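Local coordinates for protein phenylacetaldehyde dehydrogenase (Burkholderia cenocepacia, PDB 4O5H) that probably catalyses the NAD-dependent oxidation of phenylacetaldehyde to phenylacetate, as a member of the aldehyde dehydrogenase family, at residues A[21-26]-A[113-118]; A[29-34]-A[213-218]; A[41-46]-A[67-72]; A[48-53]-A[60-65]; A[360-365]-A[392-397]. One frame throughout, in Å; residues are numbered along the deposited sequence. Where two conformers were deposited one is given.

Contact 1: A[21-26]-A[113-118]; sequences DATRAF and AEIESL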
# COMPACT_ATOMS: atom_id res chain seq x y z
N ASP A 21 20.32 38.39 8.86
CA ASP A 21 19.22 39.23 9.32
C ASP A 21 17.86 38.55 9.13
O ASP A 21 16.99 38.63 10.02
CB ASP A 21 19.22 40.57 8.58
CG ASP A 21 20.37 41.47 8.99
OD1 ASP A 21 21.08 41.20 9.99
OD2 ASP A 21 20.54 42.52 8.31
N ALA A 22 17.65 37.89 7.99
CA ALA A 22 16.36 37.25 7.72
C ALA A 22 16.06 36.16 8.77
O ALA A 22 14.92 36.01 9.19
CB ALA A 22 16.31 36.66 6.31
N THR A 23 17.09 35.40 9.12
CA THR A 23 16.98 34.32 10.07
C THR A 23 16.58 34.89 11.42
O THR A 23 15.65 34.39 12.07
CB THR A 23 18.32 33.57 10.21
OG1 THR A 23 18.77 33.08 8.94
CG2 THR A 23 18.18 32.39 11.18
N ARG A 24 17.25 35.96 11.82
CA ARG A 24 16.94 36.63 13.08
C ARG A 24 15.49 37.14 13.09
O ARG A 24 14.77 36.98 14.07
CB ARG A 24 17.95 37.76 13.39
CG ARG A 24 19.29 37.22 13.89
CD ARG A 24 20.19 38.33 14.44
NE ARG A 24 21.60 37.96 14.45
CZ ARG A 24 22.18 37.14 15.34
NH1 ARG A 24 21.48 36.60 16.33
NH2 ARG A 24 23.46 36.87 15.22
N ALA A 25 15.06 37.75 12.01
CA ALA A 25 13.69 38.26 11.91
C ALA A 25 12.67 37.14 12.01
O ALA A 25 11.63 37.30 12.63
CB ALA A 25 13.48 39.04 10.59
N PHE A 26 12.95 36.02 11.34
CA PHE A 26 12.03 34.92 11.40
C PHE A 26 11.93 34.39 12.83
O PHE A 26 10.84 34.13 13.31
CB PHE A 26 12.47 33.80 10.46
CG PHE A 26 11.60 32.57 10.53
CD1 PHE A 26 10.37 32.52 9.91
CD2 PHE A 26 12.03 31.47 11.21
CE1 PHE A 26 9.57 31.39 9.98
CE2 PHE A 26 11.25 30.32 11.28
CZ PHE A 26 10.03 30.28 10.64
N ALA A 113 18.85 26.92 5.84
CA ALA A 113 19.90 26.09 6.47
C ALA A 113 20.16 26.51 7.90
O ALA A 113 20.30 25.67 8.78
CB ALA A 113 21.18 26.15 5.67
N GLU A 114 20.22 27.81 8.15
CA GLU A 114 20.42 28.32 9.52
C GLU A 114 19.23 27.91 10.44
O GLU A 114 19.44 27.47 11.57
CB GLU A 114 20.60 29.85 9.52
CG GLU A 114 21.93 30.26 8.86
CD GLU A 114 22.22 31.74 8.83
OE1 GLU A 114 21.35 32.56 9.20
OE2 GLU A 114 23.36 32.07 8.41
N ILE A 115 18.02 28.08 9.93
CA ILE A 115 16.86 27.72 10.71
C ILE A 115 16.96 26.24 11.04
O ILE A 115 16.73 25.82 12.18
CB ILE A 115 15.54 28.00 9.92
CG1 ILE A 115 15.35 29.49 9.77
CG2 ILE A 115 14.34 27.36 10.61
CD1 ILE A 115 14.31 29.89 8.75
N GLU A 116 17.26 25.44 10.03
CA GLU A 116 17.31 24.00 10.22
C GLU A 116 18.41 23.62 11.21
O GLU A 116 18.20 22.75 12.09
CB GLU A 116 17.55 23.29 8.90
CG GLU A 116 17.22 21.82 8.95
CD GLU A 116 15.74 21.54 8.70
OE1 GLU A 116 14.88 22.18 9.37
OE2 GLU A 116 15.45 20.72 7.82
N SER A 117 19.57 24.26 11.11
CA SER A 117 20.68 23.97 12.02
C SER A 117 20.31 24.36 13.46
O SER A 117 20.61 23.61 14.40
CB SER A 117 21.92 24.73 11.57
OG SER A 117 23.00 24.47 12.41
N LEU A 118 19.66 25.50 13.64
CA LEU A 118 19.29 25.93 14.98
C LEU A 118 18.22 25.04 15.61
O LEU A 118 18.21 24.85 16.83
CB LEU A 118 18.80 27.39 14.98
CG LEU A 118 19.87 28.42 14.62
CD1 LEU A 118 19.27 29.80 14.37
CD2 LEU A 118 20.93 28.50 15.70
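Thr23 and Ile115 lie where helix 21-28 passes helix 109-120, their CA atoms 6.6 Å apart, while the two short axes approach to 10.0 Å at a crossing angle of -52°. At that separation the backbones do not meet, and side chains span the gap. Thr23 OG1 donates to Glu114 OE1 over 2.6 Å, a short bond that reaches the carboxylate oxygen on its anti side, 27° out of the carboxylate plane. Beyond CG the Glu114 chain is extended (chi2 -179°), which carries its carboxylate across to helix 21-28, where the two side chains cross at about a right angle. The same OE1 also accepts from the backbone N of Leu20, and OE2 forms a salt bridge with Arg110, giving both oxygens partners. The rest of the contact is apolar. Ile115 CD1 comes within 3.7 Å of Phe26 CD2, with Phe26 CE2 next nearest to it, at 4.0 Å. The Phe26 ring also packs on Leu215 of helix 215-227. Thr23 CG2 sits 4.3 Å from Leu118 CD1, a looser touch. The chemistry implies a mixed helix-helix junction: one carboxylate links the hydroxyl of Thr23 and the N-H of Leu20, just ahead of helix 21-28, to helix 109-120, and the partnering of both oxygens is consistent with an ionised Glu114 despite its burial.

Contact 2: A[29-34]-A[213-218]; sequences KPKQML and TPLSAL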
# COMPACT_ATOMS: atom_id res chain seq x y z
N LYS A 29 9.81 36.89 15.30
CA LYS A 29 8.39 37.21 15.14
C LYS A 29 7.48 36.07 15.62
O LYS A 29 7.87 34.90 15.61
CB LYS A 29 8.09 37.53 13.68
CG LYS A 29 7.95 36.29 12.82
CD LYS A 29 7.94 36.60 11.35
CE LYS A 29 7.69 35.31 10.58
NZ LYS A 29 7.57 35.55 9.14
N PRO A 30 6.23 36.39 15.94
CA PRO A 30 5.28 35.37 16.37
C PRO A 30 4.99 34.33 15.29
O PRO A 30 4.94 34.66 14.14
CB PRO A 30 4.01 36.17 16.66
CG PRO A 30 4.51 37.53 16.96
CD PRO A 30 5.65 37.74 16.03
N LYS A 31 4.95 33.06 15.67
CA LYS A 31 4.78 31.94 14.71
C LYS A 31 3.34 31.48 14.78
O LYS A 31 2.78 31.36 15.87
CB LYS A 31 5.63 30.71 15.08
CG LYS A 31 7.09 30.98 15.39
CD LYS A 31 7.89 31.46 14.20
CE LYS A 31 9.31 31.67 14.67
NZ LYS A 31 9.48 32.71 15.73
N GLN A 32 2.82 31.11 13.63
CA GLN A 32 1.47 30.59 13.52
C GLN A 32 1.41 29.38 12.58
O GLN A 32 2.31 29.17 11.78
CB GLN A 32 0.57 31.69 13.00
CG GLN A 32 0.48 32.86 13.95
CD GLN A 32 -0.52 33.85 13.51
OE1 GLN A 32 -0.37 34.48 12.45
NE2 GLN A 32 -1.59 33.99 14.28
N MET A 33 0.32 28.63 12.67
CA MET A 33 0.03 27.54 11.73
C MET A 33 -0.58 28.12 10.44
O MET A 33 -1.18 29.18 10.47
CB MET A 33 -1.01 26.58 12.32
CG MET A 33 -0.52 25.90 13.54
SD MET A 33 -1.69 24.74 14.21
CE MET A 33 -2.91 25.78 15.03
N LEU A 34 -0.52 27.35 9.37
CA LEU A 34 -1.17 27.73 8.11
C LEU A 34 -2.40 26.85 7.91
O LEU A 34 -2.26 25.64 7.64
CB LEU A 34 -0.19 27.55 6.95
CG LEU A 34 -0.77 27.82 5.55
CD1 LEU A 34 -1.29 29.24 5.47
CD2 LEU A 34 0.27 27.59 4.49
N THR A 213 10.91 19.85 15.72
CA THR A 213 11.49 20.65 14.60
C THR A 213 10.41 21.26 13.68
O THR A 213 10.25 20.85 12.52
CB THR A 213 12.40 19.77 13.73
OG1 THR A 213 11.68 18.61 13.29
CG2 THR A 213 13.65 19.30 14.51
N PRO A 214 9.65 22.23 14.20
CA PRO A 214 8.55 22.82 13.42
C PRO A 214 8.95 23.97 12.51
O PRO A 214 8.20 24.31 11.60
CB PRO A 214 7.64 23.36 14.49
CG PRO A 214 8.60 23.79 15.58
CD PRO A 214 9.68 22.74 15.59
N LEU A 215 10.13 24.55 12.71
CA LEU A 215 10.39 25.88 12.12
C LEU A 215 10.57 25.90 10.62
O LEU A 215 10.02 26.81 9.96
CB LEU A 215 11.56 26.55 12.79
CG LEU A 215 11.39 26.88 14.28
CD1 LEU A 215 12.64 27.55 14.82
CD2 LEU A 215 10.18 27.78 14.53
N SER A 216 11.35 24.97 10.05
CA SER A 216 11.61 25.06 8.60
C SER A 216 10.32 24.82 7.79
O SER A 216 10.14 25.41 6.72
CB SER A 216 12.77 24.16 8.15
OG SER A 216 12.50 22.80 8.44
N ALA A 217 9.43 24.01 8.34
CA ALA A 217 8.14 23.75 7.68
C ALA A 217 7.26 25.01 7.65
O ALA A 217 6.65 25.30 6.63
CB ALA A 217 7.40 22.62 8.36
N LEU A 218 7.26 25.78 8.74
CA LEU A 218 6.56 27.04 8.77
C LEU A 218 7.16 28.01 7.74
O LEU A 218 6.40 28.67 7.06
CB LEU A 218 6.52 27.67 10.18
CG LEU A 218 5.75 26.79 11.20
CD1 LEU A 218 5.79 27.42 12.56
CD2 LEU A 218 4.29 26.59 10.77
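Lys31, whose hydrocarbon chain meets Leu215 and Leu218, is bent twice: chi2 (-67°) turns CD, and chi4 (-62°) turns NZ toward Lys29 O. The contact joins the coil leading into strand 33-35 to the first turn of helix 215-227, which follows strand 204-208 of the eight-stranded mixed sheet in this aldehyde dehydrogenase fold. Lys31 CB lies 4.1 Å from Leu218 CD1, and further out Lys31 CE approaches Leu215 CD2 at 4.0 Å, the Lys31 and Leu215 side chains crossing obliquely. The ammonium is held on its own side of the contact: Lys31 NZ donates to Lys29 O over 2.7 Å, with a C=O...N angle of 162°. It also bonds to Leu27 O and makes a cation-pi contact with Phe26, so carbonyls near the end of helix 21-28 and an aromatic ring receive the charge while the methylenes serve as apolar surface. Val62 of strand 57-63 packs on Leu218 as well, so this leucine touches both the coil and the hairpin. Its other methyl meets the backbone: Leu218 CD2 is 3.4 Å from Gln32 O.

Contact 3: A[41-46]-A[67-72]; sequences DAASGR and ERDVQQ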
# COMPACT_ATOMS: atom_id res chain seq x y z
N ASP A 41 -3.32 30.85 15.29
CA ASP A 41 -2.93 30.19 16.51
C ASP A 41 -3.81 28.98 16.71
O ASP A 41 -4.80 28.79 16.02
CB ASP A 41 -3.14 31.12 17.66
CG ASP A 41 -2.41 32.41 17.45
OD1 ASP A 41 -1.23 32.37 17.15
OD2 ASP A 41 -3.05 33.48 17.58
N ALA A 42 -3.48 28.17 17.70
CA ALA A 42 -4.36 27.08 18.11
C ALA A 42 -5.61 27.68 18.75
O ALA A 42 -5.53 28.72 19.40
CB ALA A 42 -3.64 26.19 19.09
N ALA A 43 -6.75 26.99 18.63
CA ALA A 43 -7.98 27.42 19.27
C ALA A 43 -7.75 27.66 20.75
O ALA A 43 -8.35 28.56 21.33
CB ALA A 43 -9.11 26.39 19.05
N SER A 44 -6.93 26.82 21.38
CA SER A 44 -6.71 26.91 22.82
C SER A 44 -5.79 28.08 23.20
O SER A 44 -5.65 28.39 24.36
CB SER A 44 -6.07 25.61 23.32
OG SER A 44 -4.74 25.49 22.83
N GLY A 45 -5.12 28.68 22.24
CA GLY A 45 -4.01 29.55 22.55
C GLY A 45 -2.70 28.85 22.99
O GLY A 45 -1.71 29.53 23.16
N ARG A 46 -2.66 27.54 23.20
CA ARG A 46 -1.47 26.90 23.74
C ARG A 46 -0.32 26.91 22.75
O ARG A 46 -0.52 26.89 21.54
CB ARG A 46 -1.73 25.45 24.20
CG ARG A 46 -2.44 25.35 25.57
CD ARG A 46 -2.43 23.92 26.15
NE ARG A 46 -3.41 23.12 25.46
CZ ARG A 46 -4.01 22.04 25.96
NH1 ARG A 46 -3.76 21.59 27.19
NH2 ARG A 46 -4.88 21.39 25.20
N GLU A 67 -7.10 18.40 18.25
CA GLU A 67 -7.96 17.81 17.27
C GLU A 67 -8.82 18.84 16.52
O GLU A 67 -9.05 18.70 15.30
CB GLU A 67 -8.85 16.75 17.97
CG GLU A 67 -9.58 15.86 17.00
CD GLU A 67 -10.12 14.57 17.64
OE1 GLU A 67 -10.69 14.66 18.76
OE2 GLU A 67 -9.99 13.46 17.02
N ARG A 68 -9.25 19.89 17.21
CA ARG A 68 -10.08 20.94 16.58
C ARG A 68 -9.32 21.61 15.46
O ARG A 68 -9.84 21.83 14.38
CB ARG A 68 -10.47 22.05 17.58
CG ARG A 68 -11.33 21.61 18.74
CD ARG A 68 -11.49 22.75 19.77
NE ARG A 68 -10.30 22.92 20.60
CZ ARG A 68 -10.18 23.81 21.58
NH1 ARG A 68 -11.16 24.66 21.86
NH2 ARG A 68 -9.06 23.86 22.28
N ASP A 69 -8.06 21.95 15.74
CA ASP A 69 -7.25 22.64 14.74
C ASP A 69 -6.96 21.72 13.55
O ASP A 69 -6.98 22.14 12.38
CB ASP A 69 -5.94 23.17 15.36
CG ASP A 69 -6.18 23.96 16.64
OD1 ASP A 69 -6.87 25.02 16.58
OD2 ASP A 69 -5.73 23.52 17.70
N VAL A 70 -6.68 20.48 13.84
CA VAL A 70 -6.39 19.49 12.77
C VAL A 70 -7.63 19.31 11.89
O VAL A 70 -7.52 19.32 10.68
CB VAL A 70 -5.94 18.15 13.32
CG1 VAL A 70 -5.84 17.11 12.21
CG2 VAL A 70 -4.60 18.28 14.01
N GLN A 71 -8.79 19.17 12.52
CA GLN A 71 -10.05 19.08 11.77
C GLN A 71 -10.29 20.29 10.87
O GLN A 71 -10.73 20.14 9.75
CB GLN A 71 -11.23 18.91 12.69
CG GLN A 71 -11.27 17.49 13.26
CD GLN A 71 -12.18 17.36 14.44
OE1 GLN A 71 -12.72 18.33 14.96
NE2 GLN A 71 -12.37 16.14 14.87
N GLN A 72 -9.95 21.49 11.34
CA GLN A 72 -10.06 22.70 10.48
C GLN A 72 -9.13 22.64 9.27
O GLN A 72 -9.49 23.06 8.18
CB GLN A 72 -9.79 23.98 11.24
CG GLN A 72 -10.84 24.23 12.29
CD GLN A 72 -12.20 24.59 11.72
OE1 GLN A 72 -12.34 25.04 10.56
NE2 GLN A 72 -13.22 24.32 12.48
O HOH W 1 -6.83 27.01 14.54
O HOH W 2 -6.37 24.06 20.33
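Asp69 meets the turn 42-45 both directly and through water, one carboxylate collecting three backbone groups of residues 41-44. The direct bond runs from Ala43 N to Asp69 OD1 over 2.8 Å, with an N-H...O angle of 160°, and it enters on the syn side of the oxygen, 18° out of the carboxylate plane. Water 1 donates to the same Asp69 OD1 at 2.9 Å and also to Asp41 O, bridging the residue ahead of the turn. The second oxygen receives water 2, which donates to Asp69 OD2 over 2.8 Å and in turn accepts from Ser44 N. OD2 also takes the backbone N of Asp66, just before the helix, so the carboxylate links the turn to the opening of helix 67-82.

Residues 42-45 form a type I beta turn, closed by the bond from Gly45 N to Ala42 O; overlapping it, Ser44 OG accepts from Arg46 N over 2.9 Å, an ST turn. Gly45 has a positive phi of 74°, where a CB would press against the preceding carbonyl oxygen. The turn belongs to the loop between strands 38-40 and 47-52, and Arg68 packs on Ala43 and Ser44. One guanidinium face receives Ala43 CB over its centre, 3.8 Å from Arg68 CZ. Ser44 CB is 3.6 Å from Arg68 NH2. The charge of the guanidinium is met by a salt bridge to Asp66, while Arg46 brings a second positive group nearby. Met33 of strand 33-35 also packs on Ala42 and Asp69.

Contact 4: A[48-53]-A[60-65]; sequences LDVVNP and ARVPEA. With NA (sodium ion), chain I.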
# COMPACT_ATOMS: atom_id res chain seq x y z
N LEU A 48 3.97 25.46 22.13
CA LEU A 48 5.11 24.69 22.61
C LEU A 48 6.43 25.33 22.26
O LEU A 48 6.55 26.05 21.29
CB LEU A 48 5.01 23.25 22.17
CG LEU A 48 5.02 23.01 20.70
CD1 LEU A 48 6.45 22.89 20.22
CD2 LEU A 48 4.30 21.73 20.43
N ASP A 49 7.41 25.09 23.12
CA ASP A 49 8.74 25.63 22.97
C ASP A 49 9.54 24.96 21.88
O ASP A 49 9.49 23.77 21.73
CB ASP A 49 9.54 25.47 24.26
CG ASP A 49 9.03 26.34 25.37
OD1 ASP A 49 8.30 27.34 25.14
OD2 ASP A 49 9.40 26.02 26.50
N VAL A 50 10.30 25.77 21.16
CA VAL A 50 11.30 25.29 20.25
C VAL A 50 12.66 25.53 20.87
O VAL A 50 12.99 26.65 21.24
CB VAL A 50 11.21 26.00 18.91
CG1 VAL A 50 12.16 25.37 17.92
CG2 VAL A 50 9.79 25.92 18.39
N VAL A 51 13.44 24.46 20.96
CA VAL A 51 14.70 24.42 21.67
C VAL A 51 15.87 24.22 20.71
O VAL A 51 15.79 23.44 19.76
CB VAL A 51 14.67 23.28 22.69
CG1 VAL A 51 16.06 23.04 23.30
CG2 VAL A 51 13.67 23.57 23.80
N ASN A 52 16.92 25.00 20.90
CA ASN A 52 18.18 24.82 20.16
C ASN A 52 18.96 23.74 20.85
O ASN A 52 19.44 23.93 21.98
CB ASN A 52 19.00 26.10 20.17
CG ASN A 52 20.31 25.96 19.45
OD1 ASN A 52 20.79 24.85 19.13
ND2 ASN A 52 20.92 27.09 19.18
N PRO A 53 19.11 22.59 20.20
CA PRO A 53 19.78 21.47 20.89
C PRO A 53 21.27 21.63 21.18
O PRO A 53 21.84 20.84 21.91
CB PRO A 53 19.55 20.29 19.94
CG PRO A 53 19.45 20.93 18.59
CD PRO A 53 18.75 22.25 18.82
N ALA A 60 12.17 29.90 20.07
CA ALA A 60 10.90 30.23 19.46
C ALA A 60 9.81 29.46 20.19
O ALA A 60 10.10 28.56 20.96
CB ALA A 60 10.87 29.85 17.96
N ARG A 61 8.57 29.82 19.87
CA ARG A 61 7.40 29.08 20.29
C ARG A 61 6.44 28.93 19.11
O ARG A 61 6.30 29.84 18.31
CB ARG A 61 6.70 29.82 21.41
CG ARG A 61 7.62 30.11 22.60
CD ARG A 61 6.92 30.97 23.61
NE ARG A 61 5.97 30.20 24.39
CZ ARG A 61 5.07 30.73 25.24
NH1 ARG A 61 5.00 32.06 25.43
NH2 ARG A 61 4.24 29.93 25.92
N VAL A 62 5.80 27.79 19.01
CA VAL A 62 4.82 27.56 17.93
C VAL A 62 3.50 27.07 18.52
O VAL A 62 3.48 26.60 19.68
CB VAL A 62 5.34 26.55 16.88
CG1 VAL A 62 6.65 27.05 16.28
CG2 VAL A 62 5.48 25.16 17.46
N PRO A 63 2.39 27.15 17.75
CA PRO A 63 1.16 26.62 18.28
C PRO A 63 1.21 25.14 18.60
O PRO A 63 1.83 24.36 17.88
CB PRO A 63 0.15 26.90 17.18
CG PRO A 63 0.72 28.12 16.49
CD PRO A 63 2.19 27.80 16.46
N GLU A 64 0.49 24.79 19.67
CA GLU A 64 0.25 23.41 20.05
C GLU A 64 -1.19 23.02 19.66
O GLU A 64 -2.14 23.22 20.43
CB GLU A 64 0.45 23.25 21.55
CG GLU A 64 0.35 21.80 21.97
CD GLU A 64 -0.16 21.59 23.37
OE1 GLU A 64 0.17 22.33 24.31
OE2 GLU A 64 -0.91 20.66 23.51
N ALA A 65 -1.34 22.44 18.47
CA ALA A 65 -2.66 22.13 17.89
C ALA A 65 -3.30 20.95 18.58
O ALA A 65 -2.61 20.05 18.99
CB ALA A 65 -2.54 21.81 16.43
NA NA I . 14.06 21.94 17.84
O HOH W 3 5.64 27.45 24.81
O HOH W 4 12.53 22.09 19.71
O HOH W 5 15.30 20.50 19.26
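The beta hairpin of strands 47-52 and 57-63 sets Leu48 across from Val62, Asp49 from Arg61 and Val50 from Ala60. The two short axes come within 4.6 Å and run at 142° to each other, so the pair is twisted away from exact antiparallel. Leu48 and Val62 form a hydrogen-bonded pair, Leu48 N to Val62 O at 2.7 Å and Val62 N to Leu48 O at 3.0 Å. Further along, Val50 N reaches Ala60 O over 2.8 Å, the donor standing 37° above the carbonyl plane. On the face bearing these four residues, Leu48 CD1 touches Val62 CG2 at 3.7 Å, and Val50 CG2 meets Val62 CG1 at 3.9 Å. Leu215 of helix 215-227 packs on Val50, Ala60 and Val62. On the other face Asp49 and Arg61 lie side by side, pointing the same way, with a long salt bridge of 3.8 Å from Asp49 OD1 to Arg61 NE and their planes 64° apart. Water 3 donates to Asp49 OD1 and accepts from Arg61 NE. One residue past the Val50-Ala60 pair, Val51 O binds the sodium ion at 3.0 Å; water 4, another ligand, accepts from Val51 N, and the backbone oxygens of Asp119 and Asp212 also bind. The arrangement is that of an antiparallel hairpin with one apolar and one charged face, its first strand leading into a sodium site that includes backbone carbonyls and water.

Contact 5: A[360-365]-A[392-397]; sequences VSAKQR and PGFFVE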
# COMPACT_ATOMS: atom_id res chain seq x y z
N VAL A 360 18.86 15.68 18.90
CA VAL A 360 17.78 16.65 18.77
C VAL A 360 17.16 17.07 20.10
O VAL A 360 16.60 18.15 20.20
CB VAL A 360 16.70 16.12 17.81
CG1 VAL A 360 15.79 15.12 18.53
CG2 VAL A 360 15.89 17.26 17.28
N SER A 361 17.21 16.22 21.11
CA SER A 361 16.52 16.49 22.36
C SER A 361 17.15 15.75 23.53
O SER A 361 17.93 14.79 23.35
CB SER A 361 15.05 16.06 22.30
OG SER A 361 14.93 14.65 22.15
N ALA A 362 16.79 16.16 24.73
CA ALA A 362 17.22 15.41 25.91
C ALA A 362 16.71 13.99 25.88
O ALA A 362 17.39 13.09 26.32
CB ALA A 362 16.78 16.15 27.19
N LYS A 363 15.47 13.80 25.44
CA LYS A 363 14.87 12.46 25.39
C LYS A 363 15.69 11.56 24.49
O LYS A 363 15.91 10.40 24.80
CB LYS A 363 13.42 12.53 24.84
N GLN A 364 16.17 12.11 23.37
CA GLN A 364 16.97 11.33 22.46
C GLN A 364 18.31 10.99 23.06
O GLN A 364 18.74 9.85 22.92
CB GLN A 364 17.19 12.03 21.13
CG GLN A 364 16.09 11.79 20.13
CD GLN A 364 15.76 10.36 19.94
OE1 GLN A 364 14.66 9.96 20.27
NE2 GLN A 364 16.71 9.57 19.46
N ARG A 365 18.93 11.93 23.77
CA ARG A 365 20.17 11.60 24.45
C ARG A 365 19.95 10.51 25.51
O ARG A 365 20.73 9.58 25.60
CB ARG A 365 20.79 12.83 25.09
CG ARG A 365 22.06 12.46 25.87
CD ARG A 365 22.56 13.62 26.67
NE ARG A 365 21.51 14.10 27.62
CZ ARG A 365 21.39 15.34 28.10
NH1 ARG A 365 22.22 16.29 27.74
NH2 ARG A 365 20.38 15.64 28.95
N PRO A 392 24.83 21.98 28.55
CA PRO A 392 23.38 22.05 28.37
C PRO A 392 22.85 21.58 27.01
O PRO A 392 21.65 21.41 26.90
CB PRO A 392 23.07 23.55 28.53
CG PRO A 392 24.30 24.23 28.09
CD PRO A 392 25.43 23.33 28.53
N GLY A 393 23.72 21.40 25.99
CA GLY A 393 23.32 20.84 24.70
C GLY A 393 23.14 19.35 24.86
O GLY A 393 23.41 18.82 25.93
N PHE A 394 22.64 18.68 23.82
CA PHE A 394 22.33 17.25 23.92
C PHE A 394 23.36 16.40 23.17
O PHE A 394 23.03 15.57 22.31
CB PHE A 394 20.90 16.98 23.46
CG PHE A 394 19.90 17.94 24.02
CD1 PHE A 394 19.81 18.13 25.39
CD2 PHE A 394 19.06 18.66 23.19
CE1 PHE A 394 18.88 19.02 25.93
CE2 PHE A 394 18.13 19.54 23.72
CZ PHE A 394 18.03 19.72 25.07
N PHE A 395 24.62 16.56 23.54
CA PHE A 395 25.73 15.98 22.82
C PHE A 395 26.06 14.57 23.32
O PHE A 395 26.01 14.30 24.53
CB PHE A 395 26.96 16.87 22.99
CG PHE A 395 26.89 18.16 22.22
CD1 PHE A 395 27.20 18.21 20.87
CD2 PHE A 395 26.55 19.34 22.88
CE1 PHE A 395 27.18 19.41 20.17
CE2 PHE A 395 26.51 20.52 22.18
CZ PHE A 395 26.82 20.56 20.82
N VAL A 396 26.42 13.71 22.38
CA VAL A 396 26.87 12.36 22.63
C VAL A 396 28.05 12.04 21.72
O VAL A 396 28.10 12.49 20.57
CB VAL A 396 25.73 11.39 22.30
CG1 VAL A 396 26.24 9.96 22.32
CG2 VAL A 396 24.60 11.59 23.29
N GLU A 397 29.06 11.35 22.27
CA GLU A 397 30.25 10.96 21.49
C GLU A 397 29.96 9.92 20.42
O GLU A 397 29.18 9.00 20.67
CB GLU A 397 31.27 10.34 22.40
CG GLU A 397 31.82 11.31 23.41
CD GLU A 397 32.88 10.66 24.25
OE1 GLU A 397 32.83 9.42 24.45
OE2 GLU A 397 33.75 11.41 24.70
O HOH W 6 21.13 18.97 28.41
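Gly393 O lies at the edge of the Arg365 guanidinium, 3.3 Å from Arg365 NH1, but the angle is too poor for a hydrogen bond. Water 6 accepts from the same Arg365 NH1 at 3.0 Å and donates weakly to Pro392 O, one residue earlier. Phe394 then carries most of the contact. Ala362 N stands 3.4 Å above the centre of one ring face, with Ser361 C nearer the rim. Ser361 CA is 3.4 Å from Phe394 CD2, and Ala362 CB touches Phe394 CE1 at 3.8 Å. This same Ser361 is the N-cap of helix 362-378, its OG accepting from Gln364 N at 3.1 Å. Arg365 NH1 comes to the ring edge, in its plane; guanidinium and ring stand 79° apart, and Phe394 CD1 in turn lies over one guanidinium face. At the next residue, Phe395 O is 4.1 Å from Arg365 CD. Val396 CG2 packs on Arg365 CG at 3.7 Å. The loop 392-397 thus lies against the first turn of helix 362-378 on its way from strand 381-384 to strand 399-402, while the backbone of Phe394 is hydrogen-bonded to that of Pro53, just past strand 47-52.

How the contacts relate
From the N terminus, helix 21-28 opens contact 1, which closes at helix 109-120. The coil after it opens contact 2, which closes only at helix 215-227, so contacts 1 and 2 cross along the chain; they also touch, Glu116 meeting Ser216. Contact 3 nests inside both loops, and contact 4 nests inside contact 3, which it joins through a probable backbone bond between Arg46 and Glu64. Contact 5 follows in series much later, yet Pro53 and Phe394 bring it against contact 4. The hairpin thus touches the coil after helix 21-28, helices 109-120 and 215-227, and, through Pro53, contact 5. Contacts 3 and 5 remain about 19 Å apart at their nearest atoms.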